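Local coordinates for protein CurD (Moorea producens 3L, PDB 5KP7) that binds 4'-phosphopantetheine and probably acts as a hydroxymethylglutaryl-CoA synthase of the thiolase-like superfamily, at residues Tyr72-Pro75 with Val76-Ala79. The protein carries 3 engineered substitutions. Residues are numbered along the deposited sequence; the frame is centred on the assembly and turned at random.
Sequences YEDP and VSYA
Ser77 OG is gripped by two groups: Asp74 N donates to it over 3.0 Å in a nearly straight bond, and it gives its own proton to a water that in turn donates to Glu73 OE2. The reciprocal bond runs from Ser77 N to Asp74 OD1, also 3.0 Å and nearly straight, meeting the oxygen close to the line of its C-O bond. This exchange between residues three apart defines a capping box, with Asp74 as N-cap of helix 75-89. Its chi1 of 75° sets CG between the backbone N and the carbonyl carbon, and Ser77 OG takes the same setting at 75°, which turns each side chain back to the other's amide. Helical bonding starts at once: Tyr78 N reaches Asp74 O at 3.0 Å, and Ala79 N reaches Pro75 O from above the carbonyl plane. With both capping groups engaged, Asp74 OD2 forms a salt bridge to Arg438 and a hydrogen bond with Tyr440 OH, tying the helix start to strand 437-442. Replacing Asp74 with an alanine would probably leave Ser77 N without its capping acceptor and take the carboxylate from Arg438 and Tyr440.

Glu73, extended beyond CG, runs obliquely to the Tyr78 ring, with its CB in plane at the ring edge, 3.9 Å from CE1. Glu73 OE2 approaches Tyr78 CE1 to 3.6 Å, the carboxylate plane being inclined 39° to the ring. A second water donates to Glu73 OE1 (2.6 Å) and accepts from Tyr78 OH (2.7 Å), while Tyr36 OH binds OE2 and Leu70 N binds OE1. Both carboxylates are buried, yet each has several polar partners; the charge of Arg438 and the N-terminal end of the helix would probably favour the ionised form of Asp74.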
ATOM      1  N   TYR A  72      14.398   6.967 -16.149  1.00 22.64           N
ATOM      2  CA  TYR A  72      13.939   6.292 -17.339  1.00 22.62           C
ATOM      3  C   TYR A  72      12.914   5.212 -17.020  1.00 21.81           C
ATOM      4  O   TYR A  72      12.784   4.222 -17.752  1.00 21.49           O
ATOM      5  CB  TYR A  72      15.142   5.766 -18.147  1.00 23.32           C
ATOM      6  CG  TYR A  72      16.167   4.995 -17.350  1.00 23.83           C
ATOM      7  CD1 TYR A  72      15.923   3.673 -16.940  1.00 23.83           C
ATOM      8  CD2 TYR A  72      17.373   5.587 -16.945  1.00 24.35           C
ATOM      9  CE1 TYR A  72      16.876   2.970 -16.208  1.00 24.66           C
ATOM     10  CE2 TYR A  72      18.306   4.882 -16.207  1.00 25.22           C
ATOM     11  CZ  TYR A  72      18.052   3.586 -15.848  1.00 25.30           C
ATOM     12  OH  TYR A  72      19.007   2.903 -15.130  1.00 26.66           O
ATOM     13  N   GLU A  73      12.158   5.401 -15.931  1.00 21.27           N
ATOM     14  CA  GLU A  73      10.995   4.586 -15.649  1.00 21.28           C
ATOM     15  C   GLU A  73       9.878   5.518 -15.221  1.00 20.93           C
ATOM     16  O   GLU A  73      10.123   6.644 -14.732  1.00 21.10           O
ATOM     17  CB  GLU A  73      11.282   3.598 -14.522  1.00 21.97           C
ATOM     18  CG  GLU A  73      12.426   2.631 -14.815  1.00 23.07           C
ATOM     19  CD  GLU A  73      12.590   1.658 -13.677  1.00 23.87           C
ATOM     20  OE1 GLU A  73      13.187   2.068 -12.639  1.00 24.28           O
ATOM     21  OE2 GLU A  73      12.091   0.485 -13.794  1.00 24.31           O
ATOM     22  N   ASP A  74       8.653   5.059 -15.442  1.00 20.16           N
ATOM     23  CA  ASP A  74       7.485   5.800 -15.019  1.00 19.57           C
ATOM     24  C   ASP A  74       6.372   4.793 -14.685  1.00 19.09           C
ATOM     25  O   ASP A  74       6.601   3.579 -14.731  1.00 19.32           O
ATOM     26  CB  ASP A  74       7.150   6.880 -16.071  1.00 19.70           C
ATOM     27  CG  ASP A  74       6.523   6.334 -17.329  1.00 19.67           C
ATOM     28  OD1 ASP A  74       6.233   5.122 -17.373  1.00 19.47           O
ATOM     29  OD2 ASP A  74       6.302   7.143 -18.265  1.00 20.21           O
ATOM     30  N   PRO A  75       5.170   5.256 -14.321  1.00 18.84           N
ATOM     31  CA  PRO A  75       4.144   4.291 -13.961  1.00 18.69           C
ATOM     32  C   PRO A  75       3.706   3.391 -15.100  1.00 18.91           C
ATOM     33  O   PRO A  75       3.287   2.284 -14.852  1.00 19.30           O
ATOM     34  CB  PRO A  75       3.003   5.163 -13.426  1.00 18.66           C
ATOM     35  CG  PRO A  75       3.698   6.369 -12.919  1.00 18.58           C
ATOM     36  CD  PRO A  75       4.805   6.626 -13.902  1.00 18.89           C
ATOM     37  N   VAL A  76       3.823   3.848 -16.347  1.00 19.01           N
ATOM     38  CA  VAL A  76       3.534   3.006 -17.508  1.00 19.40           C
ATOM     39  C   VAL A  76       4.540   1.870 -17.612  1.00 19.38           C
ATOM     40  O   VAL A  76       4.174   0.715 -17.775  1.00 19.79           O
ATOM     41  CB  VAL A  76       3.525   3.841 -18.828  1.00 19.72           C
ATOM     42  CG1 VAL A  76       3.402   2.943 -20.054  1.00 20.35           C
ATOM     43  CG2 VAL A  76       2.395   4.873 -18.805  1.00 19.73           C
ATOM     44  N   SER A  77       5.832   2.192 -17.576  1.00 19.25           N
ATOM     45  CA  SER A  77       6.846   1.169 -17.685  1.00 19.65           C
ATOM     46  C   SER A  77       6.775   0.184 -16.512  1.00 19.38           C
ATOM     47  O   SER A  77       6.895  -1.024 -16.729  1.00 19.46           O
ATOM     48  CB  SER A  77       8.246   1.777 -17.887  1.00 20.06           C
ATOM     49  OG  SER A  77       8.800   2.337 -16.729  1.00 19.97           O
ATOM     50  N   TYR A  78       6.489   0.685 -15.304  1.00 18.89           N
ATOM     51  CA  TYR A  78       6.295  -0.192 -14.162  1.00 19.25           C
ATOM     52  C   TYR A  78       5.118  -1.146 -14.441  1.00 19.13           C
ATOM     53  O   TYR A  78       5.217  -2.356 -14.181  1.00 19.46           O
ATOM     54  CB  TYR A  78       6.044   0.634 -12.891  1.00 19.03           C
ATOM     55  CG  TYR A  78       7.253   0.839 -12.029  1.00 19.56           C
ATOM     56  CD1 TYR A  78       8.335   1.604 -12.462  1.00 20.00           C
ATOM     57  CD2 TYR A  78       7.336   0.269 -10.755  1.00 19.97           C
ATOM     58  CE1 TYR A  78       9.454   1.784 -11.645  1.00 20.56           C
ATOM     59  CE2 TYR A  78       8.442   0.451  -9.955  1.00 20.76           C
ATOM     60  CZ  TYR A  78       9.478   1.225 -10.374  1.00 20.92           C
ATOM     61  OH  TYR A  78      10.578   1.351  -9.529  1.00 22.11           O
ATOM     62  N   ALA A  79       4.007  -0.587 -14.915  1.00 18.93           N
ATOM     63  CA  ALA A  79       2.811  -1.364 -15.209  1.00 19.07           C
ATOM     64  C   ALA A  79       3.032  -2.444 -16.249  1.00 19.74           C
ATOM     65  O   ALA A  79       2.584  -3.592 -16.085  1.00 20.10           O
ATOM     66  CB  ALA A  79       1.674  -0.456 -15.648  1.00 19.04           C
TER
HETATM   67  O   HOH W   1      10.337   0.278 -15.847  1.00 23.59           O
HETATM   68  O   HOH W   2      13.146   1.008 -10.269  1.00 27.43           O